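Local structure of Serine/threonine protein kinase (Mycobacterium tuberculosis, 4ESQ) at residues Q3-E8 / A162-V167; A63-T68 / V91-A96. The protein probably phosphorylates serine and threonine residues of proteins as a membrane receptor kinase, of which this chain is the extracellular sensor domain. All coordinates share one frame; numbering follows the deposited sequence.

Interaction 1 of 2, residues Q3-E8 / A162-V167; sequences QPVAEE and ANNVVV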
ATOM      1  N   GLN A   3       2.694  16.813 -18.619  1.00 20.50           N
ATOM      2  CA  GLN A   3       2.408  17.494 -17.362  1.00 20.18           C
ATOM      3  C   GLN A   3       2.226  16.520 -16.211  1.00 18.11           C
ATOM      4  O   GLN A   3       1.719  15.421 -16.402  1.00 18.54           O
ATOM      5  CB  GLN A   3       1.173  18.373 -17.512  1.00 25.39           C
ATOM      6  CG  GLN A   3       1.433  19.597 -18.370  1.00 36.33           C
ATOM      7  CD  GLN A   3       0.181  20.372 -18.681  1.00 48.73           C
ATOM      8  OE1 GLN A   3      -0.753  20.418 -17.876  1.00 52.36           O
ATOM      9  NE2 GLN A   3       0.146  20.986 -19.861  1.00 43.38           N
ATOM     10  N   PRO A   4       2.644  16.932 -15.008  1.00 16.45           N
ATOM     11  CA  PRO A   4       2.498  16.098 -13.814  1.00 15.81           C
ATOM     12  C   PRO A   4       1.049  16.073 -13.356  1.00 18.40           C
ATOM     13  O   PRO A   4       0.251  16.925 -13.751  1.00 18.09           O
ATOM     14  CB  PRO A   4       3.353  16.819 -12.779  1.00 20.80           C
ATOM     15  CG  PRO A   4       3.299  18.269 -13.208  1.00 27.47           C
ATOM     16  CD  PRO A   4       3.261  18.237 -14.712  1.00 24.96           C
ATOM     17  N   VAL A   5       0.704  15.091 -12.537  1.00 14.15           N
ATOM     18  CA  VAL A   5      -0.629  15.054 -11.961  1.00 14.97           C
ATOM     19  C   VAL A   5      -0.729  16.105 -10.861  1.00 13.79           C
ATOM     20  O   VAL A   5       0.161  16.216 -10.017  1.00 15.74           O
ATOM     21  CB  VAL A   5      -0.949  13.666 -11.381  1.00 14.07           C
ATOM     22  CG1 VAL A   5      -2.319  13.674 -10.732  1.00 17.30           C
ATOM     23  CG2 VAL A   5      -0.872  12.601 -12.480  1.00 12.51           C
ATOM     24  N   ALA A   6      -1.809  16.884 -10.878  1.00 12.84           N
ATOM     25  CA  ALA A   6      -2.030  17.905  -9.853  1.00 16.03           C
ATOM     26  C   ALA A   6      -2.396  17.276  -8.516  1.00 13.98           C
ATOM     27  O   ALA A   6      -3.112  16.272  -8.476  1.00 13.81           O
ATOM     28  CB  ALA A   6      -3.138  18.842 -10.288  1.00 14.38           C
ATOM     29  N   GLU A   7      -1.924  17.877  -7.429  1.00 15.12           N
ATOM     30  CA  GLU A   7      -2.235  17.391  -6.087  1.00 15.11           C
ATOM     31  C   GLU A   7      -3.729  17.240  -5.909  1.00 13.25           C
ATOM     32  O   GLU A   7      -4.197  16.311  -5.246  1.00 15.38           O
ATOM     33  CB  GLU A   7      -1.732  18.364  -5.014  1.00 21.06           C
ATOM     34  CG  GLU A   7      -0.235  18.359  -4.763  1.00 18.63           C
ATOM     35  CD  GLU A   7       0.171  19.399  -3.726  1.00 24.63           C
ATOM     36  OE1 GLU A   7      -0.630  19.674  -2.801  1.00 24.91           O
ATOM     37  OE2 GLU A   7       1.289  19.949  -3.844  1.00 28.73           O
ATOM     38  N   GLU A   8      -4.483  18.163  -6.498  1.00 14.45           N
ATOM     39  CA  GLU A   8      -5.922  18.200  -6.279  1.00 17.66           C
ATOM     40  C   GLU A   8      -6.674  17.103  -7.031  1.00 14.72           C
ATOM     41  O   GLU A   8      -7.880  16.926  -6.840  1.00 15.91           O
ATOM     42  CB  GLU A   8      -6.480  19.590  -6.611  1.00 19.93           C
ATOM     43  CG  GLU A   8      -6.277  20.006  -8.050  1.00 24.30           C
ATOM     44  CD  GLU A   8      -5.155  21.006  -8.219  1.00 33.19           C
ATOM     45  OE1 GLU A   8      -4.123  20.900  -7.513  1.00 25.01           O
ATOM     46  OE2 GLU A   8      -5.313  21.904  -9.067  1.00 30.31           O
ATOM     47  N   ALA A 162       3.790   6.015 -11.625  1.00 13.30           N
ATOM     48  CA  ALA A 162       3.491   6.476 -12.973  1.00 12.59           C
ATOM     49  C   ALA A 162       3.512   7.997 -12.913  1.00 14.50           C
ATOM     50  O   ALA A 162       2.985   8.586 -11.970  1.00 11.71           O
ATOM     51  CB  ALA A 162       2.142   5.980 -13.421  1.00 13.64           C
ATOM     52  N   ASN A 163       4.131   8.635 -13.902  1.00 14.20           N
ATOM     53  CA  ASN A 163       4.279  10.085 -13.863  1.00 12.60           C
ATOM     54  C   ASN A 163       4.932  10.470 -12.533  1.00 14.97           C
ATOM     55  O   ASN A 163       5.927   9.862 -12.143  1.00 15.03           O
ATOM     56  CB  ASN A 163       2.918  10.775 -14.041  1.00 13.24           C
ATOM     57  CG  ASN A 163       3.037  12.165 -14.646  1.00 18.13           C
ATOM     58  OD1 ASN A 163       4.095  12.796 -14.577  1.00 15.13           O
ATOM     59  ND2 ASN A 163       1.943  12.655 -15.232  1.00 13.51           N
ATOM     60  N   ASN A 164       4.376  11.469 -11.846  1.00 13.22           N
ATOM     61  CA  ASN A 164       4.924  11.932 -10.572  1.00 15.22           C
ATOM     62  C   ASN A 164       4.202  11.327  -9.371  1.00 13.56           C
ATOM     63  O   ASN A 164       4.271  11.871  -8.264  1.00 12.68           O
ATOM     64  CB  ASN A 164       4.827  13.455 -10.473  1.00 15.30           C
ATOM     65  CG  ASN A 164       3.397  13.943 -10.557  1.00 15.94           C
ATOM     66  OD1 ASN A 164       2.627  13.490 -11.403  1.00 15.63           O
ATOM     67  ND2 ASN A 164       3.027  14.854  -9.666  1.00 13.60           N
ATOM     68  N   VAL A 165       3.503  10.217  -9.587  1.00 11.38           N
ATOM     69  CA  VAL A 165       2.640   9.664  -8.544  1.00 12.66           C
ATOM     70  C   VAL A 165       3.085   8.270  -8.134  1.00 11.51           C
ATOM     71  O   VAL A 165       3.269   7.400  -8.979  1.00 13.70           O
ATOM     72  CB  VAL A 165       1.169   9.585  -9.013  1.00 11.56           C
ATOM     73  CG1 VAL A 165       0.278   8.921  -7.946  1.00 13.01           C
ATOM     74  CG2 VAL A 165       0.652  10.962  -9.361  1.00 12.61           C
ATOM     75  N   VAL A 166       3.263   8.070  -6.833  1.00 10.69           N
ATOM     76  CA  VAL A 166       3.522   6.744  -6.287  1.00 11.60           C
ATOM     77  C   VAL A 166       2.213   6.098  -5.834  1.00 10.81           C
ATOM     78  O   VAL A 166       1.381   6.737  -5.194  1.00 11.28           O
ATOM     79  CB  VAL A 166       4.503   6.804  -5.105  1.00 12.10           C
ATOM     80  CG1 VAL A 166       4.550   5.438  -4.392  1.00 12.18           C
ATOM     81  CG2 VAL A 166       5.889   7.224  -5.593  1.00 12.57           C
ATOM     82  N   VAL A 167       2.031   4.841  -6.199  1.00 11.13           N
ATOM     83  CA  VAL A 167       0.824   4.101  -5.876  1.00  8.95           C
ATOM     84  C   VAL A 167       1.217   3.129  -4.771  1.00  9.08           C
ATOM     85  O   VAL A 167       2.182   2.386  -4.919  1.00 11.68           O
ATOM     86  CB  VAL A 167       0.328   3.354  -7.115  1.00  9.81           C
ATOM     87  CG1 VAL A 167      -0.922   2.538  -6.805  1.00 11.53           C
ATOM     88  CG2 VAL A 167       0.049   4.358  -8.223  1.00 12.12           C
TER
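N163 and N164 grip the backbone of Q3 and V5 with their side-chain amides. N164 makes two hydrogen bonds to the backbone of V5, one to its N-H and one to its C=O. Its OD1 takes the V5 N-H at 2.7 Å, with the donor tilted 29° from the carbonyl plane. Its ND2 gives a nearly straight bond to V5 O at 3.2 Å, in the carbonyl plane and on a lone pair. This pairing holds the amide of N164 at both ends and fixes its rotation. CG of N164 lies between the backbone N and the carbonyl carbon (chi1 60°). Chi2 of -45° sets OD1 toward V5 N, and the flat amide carries ND2 to V5 O. The same ND2 also bonds to F93 O, so the amide joins the N-terminal strip to a third piece of chain.

N163 and N164 are the central residues of a type II' beta turn that closes the antiparallel hairpin of strands 154-162 and 165-173. All three hydrogen bonds to the extended Q3-A6 run come from side chains of the turn. The N163 amide reaches Q3 O through ND2 at 3.0 Å, and the acceptor lies in the plane of that amide.

Carbon contacts accompany these bonds. P4 CB rests 3.6 Å from N164 CG. V5 and V165 cross at about a right angle, with V165 CG2 3.7 Å from V5 CB. L13 also touches V165.

Interaction 2 of 2, residues A63-T68 / V91-A96; sequences AGTGYT and VAFPTA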
ATOM      1  N   ALA A  63       8.860  10.430   5.233  1.00 17.78           N
ATOM      2  CA  ALA A  63       9.510  11.641   5.715  1.00 20.24           C
ATOM      3  C   ALA A  63      10.810  11.872   4.953  1.00 15.49           C
ATOM      4  O   ALA A  63      11.614  10.954   4.779  1.00 17.21           O
ATOM      5  CB  ALA A  63       9.775  11.540   7.201  1.00 19.36           C
ATOM      6  N   GLY A  64      11.006  13.101   4.481  1.00 18.28           N
ATOM      7  CA  GLY A  64      12.236  13.450   3.790  1.00 20.31           C
ATOM      8  C   GLY A  64      12.307  13.105   2.309  1.00 18.14           C
ATOM      9  O   GLY A  64      13.294  13.423   1.648  1.00 20.71           O
ATOM     10  N   THR A  65      11.272  12.463   1.774  1.00 12.86           N
ATOM     11  CA  THR A  65      11.294  12.017   0.377  1.00 13.96           C
ATOM     12  C   THR A  65      10.846  13.061  -0.639  1.00 14.06           C
ATOM     13  O   THR A  65      10.944  12.836  -1.852  1.00 16.16           O
ATOM     14  CB  THR A  65      10.384  10.807   0.174  1.00 14.80           C
ATOM     15  OG1 THR A  65       9.033  11.193   0.463  1.00 14.15           O
ATOM     16  CG2 THR A  65      10.813   9.660   1.087  1.00 15.40           C
ATOM     17  N   GLY A  66      10.325  14.186  -0.163  1.00 13.83           N
ATOM     18  CA  GLY A  66       9.911  15.253  -1.059  1.00 15.45           C
ATOM     19  C   GLY A  66       8.468  15.178  -1.532  1.00 11.25           C
ATOM     20  O   GLY A  66       8.037  15.998  -2.351  1.00 14.78           O
ATOM     21  N   TYR A  67       7.706  14.220  -1.008  1.00 12.90           N
ATOM     22  CA  TYR A  67       6.309  14.101  -1.401  1.00 13.54           C
ATOM     23  C   TYR A  67       5.566  15.392  -1.057  1.00 17.39           C
ATOM     24  O   TYR A  67       5.913  16.081  -0.100  1.00 17.58           O
ATOM     25  CB  TYR A  67       5.641  12.904  -0.720  1.00 13.04           C
ATOM     26  CG  TYR A  67       5.219  13.160   0.709  1.00 11.36           C
ATOM     27  CD1 TYR A  67       6.101  12.950   1.762  1.00 14.54           C
ATOM     28  CD2 TYR A  67       3.931  13.595   1.006  1.00 12.29           C
ATOM     29  CE1 TYR A  67       5.718  13.187   3.076  1.00 13.90           C
ATOM     30  CE2 TYR A  67       3.537  13.832   2.322  1.00 14.69           C
ATOM     31  CZ  TYR A  67       4.442  13.628   3.348  1.00 14.31           C
ATOM     32  OH  TYR A  67       4.074  13.846   4.662  1.00 16.23           O
ATOM     33  N   THR A  68       4.545  15.718  -1.837  1.00 12.47           N
ATOM     34  CA  THR A  68       3.812  16.962  -1.621  1.00 12.99           C
ATOM     35  C   THR A  68       2.400  16.738  -1.092  1.00 16.64           C
ATOM     36  O   THR A  68       1.822  17.619  -0.442  1.00 14.64           O
ATOM     37  CB  THR A  68       3.764  17.789  -2.907  1.00 19.93           C
ATOM     38  OG1 THR A  68       3.125  17.027  -3.940  1.00 18.92           O
ATOM     39  CG2 THR A  68       5.183  18.135  -3.348  1.00 20.57           C
ATOM     40  N   VAL A  91       0.446   9.067  -3.884  1.00 10.45           N
ATOM     41  CA  VAL A  91       1.295  10.081  -3.287  1.00  9.70           C
ATOM     42  C   VAL A  91       1.911  10.909  -4.406  1.00 11.52           C
ATOM     43  O   VAL A  91       2.541  10.355  -5.313  1.00 13.24           O
ATOM     44  CB  VAL A  91       2.404   9.448  -2.425  1.00 10.20           C
ATOM     45  CG1 VAL A  91       3.266  10.536  -1.794  1.00 12.22           C
ATOM     46  CG2 VAL A  91       1.798   8.528  -1.345  1.00 12.97           C
ATOM     47  N   ALA A  92       1.715  12.222  -4.349  1.00 11.05           N
ATOM     48  CA  ALA A  92       2.249  13.118  -5.374  1.00 11.44           C
ATOM     49  C   ALA A  92       3.641  13.585  -4.996  1.00 12.81           C
ATOM     50  O   ALA A  92       3.920  13.844  -3.829  1.00 14.25           O
ATOM     51  CB  ALA A  92       1.339  14.318  -5.567  1.00 13.26           C
ATOM     52  N   PHE A  93       4.502  13.689  -6.003  1.00 11.47           N
ATOM     53  CA  PHE A  93       5.840  14.239  -5.855  1.00  9.88           C
ATOM     54  C   PHE A  93       5.983  15.358  -6.877  1.00 13.74           C
ATOM     55  O   PHE A  93       5.197  15.446  -7.805  1.00 13.56           O
ATOM     56  CB  PHE A  93       6.882  13.158  -6.125  1.00 10.19           C
ATOM     57  CG  PHE A  93       6.985  12.135  -5.032  1.00 10.07           C
ATOM     58  CD1 PHE A  93       6.082  11.086  -4.951  1.00 12.89           C
ATOM     59  CD2 PHE A  93       7.995  12.228  -4.088  1.00 11.95           C
ATOM     60  CE1 PHE A  93       6.183  10.141  -3.939  1.00 11.43           C
ATOM     61  CE2 PHE A  93       8.101  11.293  -3.071  1.00 11.95           C
ATOM     62  CZ  PHE A  93       7.188  10.243  -2.997  1.00 12.80           C
ATOM     63  N   PRO A  94       6.984  16.227  -6.702  1.00 17.83           N
ATOM     64  CA  PRO A  94       7.134  17.348  -7.637  1.00 17.24           C
ATOM     65  C   PRO A  94       7.474  16.888  -9.051  1.00 20.18           C
ATOM     66  O   PRO A  94       7.055  17.519 -10.021  1.00 22.14           O
ATOM     67  CB  PRO A  94       8.296  18.146  -7.046  1.00 18.06           C
ATOM     68  CG  PRO A  94       8.335  17.762  -5.612  1.00 23.90           C
ATOM     69  CD  PRO A  94       7.871  16.341  -5.537  1.00 16.92           C
ATOM     70  N   THR A  95       8.212  15.789  -9.156  1.00 16.85           N
ATOM     71  CA  THR A  95       8.671  15.275 -10.440  1.00 20.56           C
ATOM     72  C   THR A  95       8.600  13.759 -10.472  1.00 20.46           C
ATOM     73  O   THR A  95       8.549  13.106  -9.429  1.00 17.30           O
ATOM     74  CB  THR A  95      10.136  15.647 -10.686  1.00 19.79           C
ATOM     75  OG1 THR A  95      10.940  15.101  -9.633  1.00 22.66           O
ATOM     76  CG2 THR A  95      10.310  17.171 -10.708  1.00 23.59           C
ATOM     77  N   ALA A  96       8.604  13.214 -11.683  1.00 19.40           N
ATOM     78  CA  ALA A  96       8.743  11.781 -11.899  1.00 16.96           C
ATOM     79  C   ALA A  96      10.013  11.245 -11.241  1.00 20.53           C
ATOM     80  O   ALA A  96       9.991  10.192 -10.621  1.00 17.10           O
ATOM     81  CB  ALA A  96       8.745  11.473 -13.388  1.00 21.15           C
TER
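F93 has CG beside its backbone N and anti to its carbonyl carbon (chi1 -73°), and chi2 of 81° sets the ring against Y67. Y67 has CG between its backbone N and carbonyl carbon (chi1 80°). Its phenol leads away, and CB with the backbone N and CA makes the contact. Y67 CB lies over one face of the F93 ring, 4.0 Å from the centroid and offset toward the rim, as a CH-pi contact. T65 O meets the edge of the same ring in its plane, 3.5 Å from F93 CE2. Y67 CB also packs 3.5 Å from V91 CG1.

The polar link is to A92 O. T68 N gives it a nearly straight bond of 2.8 Å, and T68 OG1 adds a weak one at 3.3 Å. P94 closes the contact, its CD 3.2 Å from G66 O and its CG 3.9 Å from T68 CG2. F102 of helix 96-111 touches both T65 and F93.

T95 caps that helix as its N-cap residue, with OG1 accepting from K98 N. The arrangement is a strand-to-helix junction: strand 84-92 ends and helix 96-111 begins where the loop leading into the adjacent antiparallel strand 69-76 packs across it.

In the fold
The centres of the two contacts lie about 9 Å apart, on the same side of the chain's centre. Interaction 2 is nested along the chain between the two segments of interaction 1, which are 154 residues apart at their closest ends. Both reach the one antiparallel sheet of the PknH-like extracellular domain, where strands 84-92 and 165-173 are neighbours. Probable backbone hydrogen bonds run from V91 N to V166 O and from F93 N to N164 O, and V166 CG2 packs against F93 CE1. E7 also touches T68. The N-terminal segment, the hairpin turn and the loop before strand 69-76 thus meet where strand 84-92 ends and strands 165-173 and 69-76 begin.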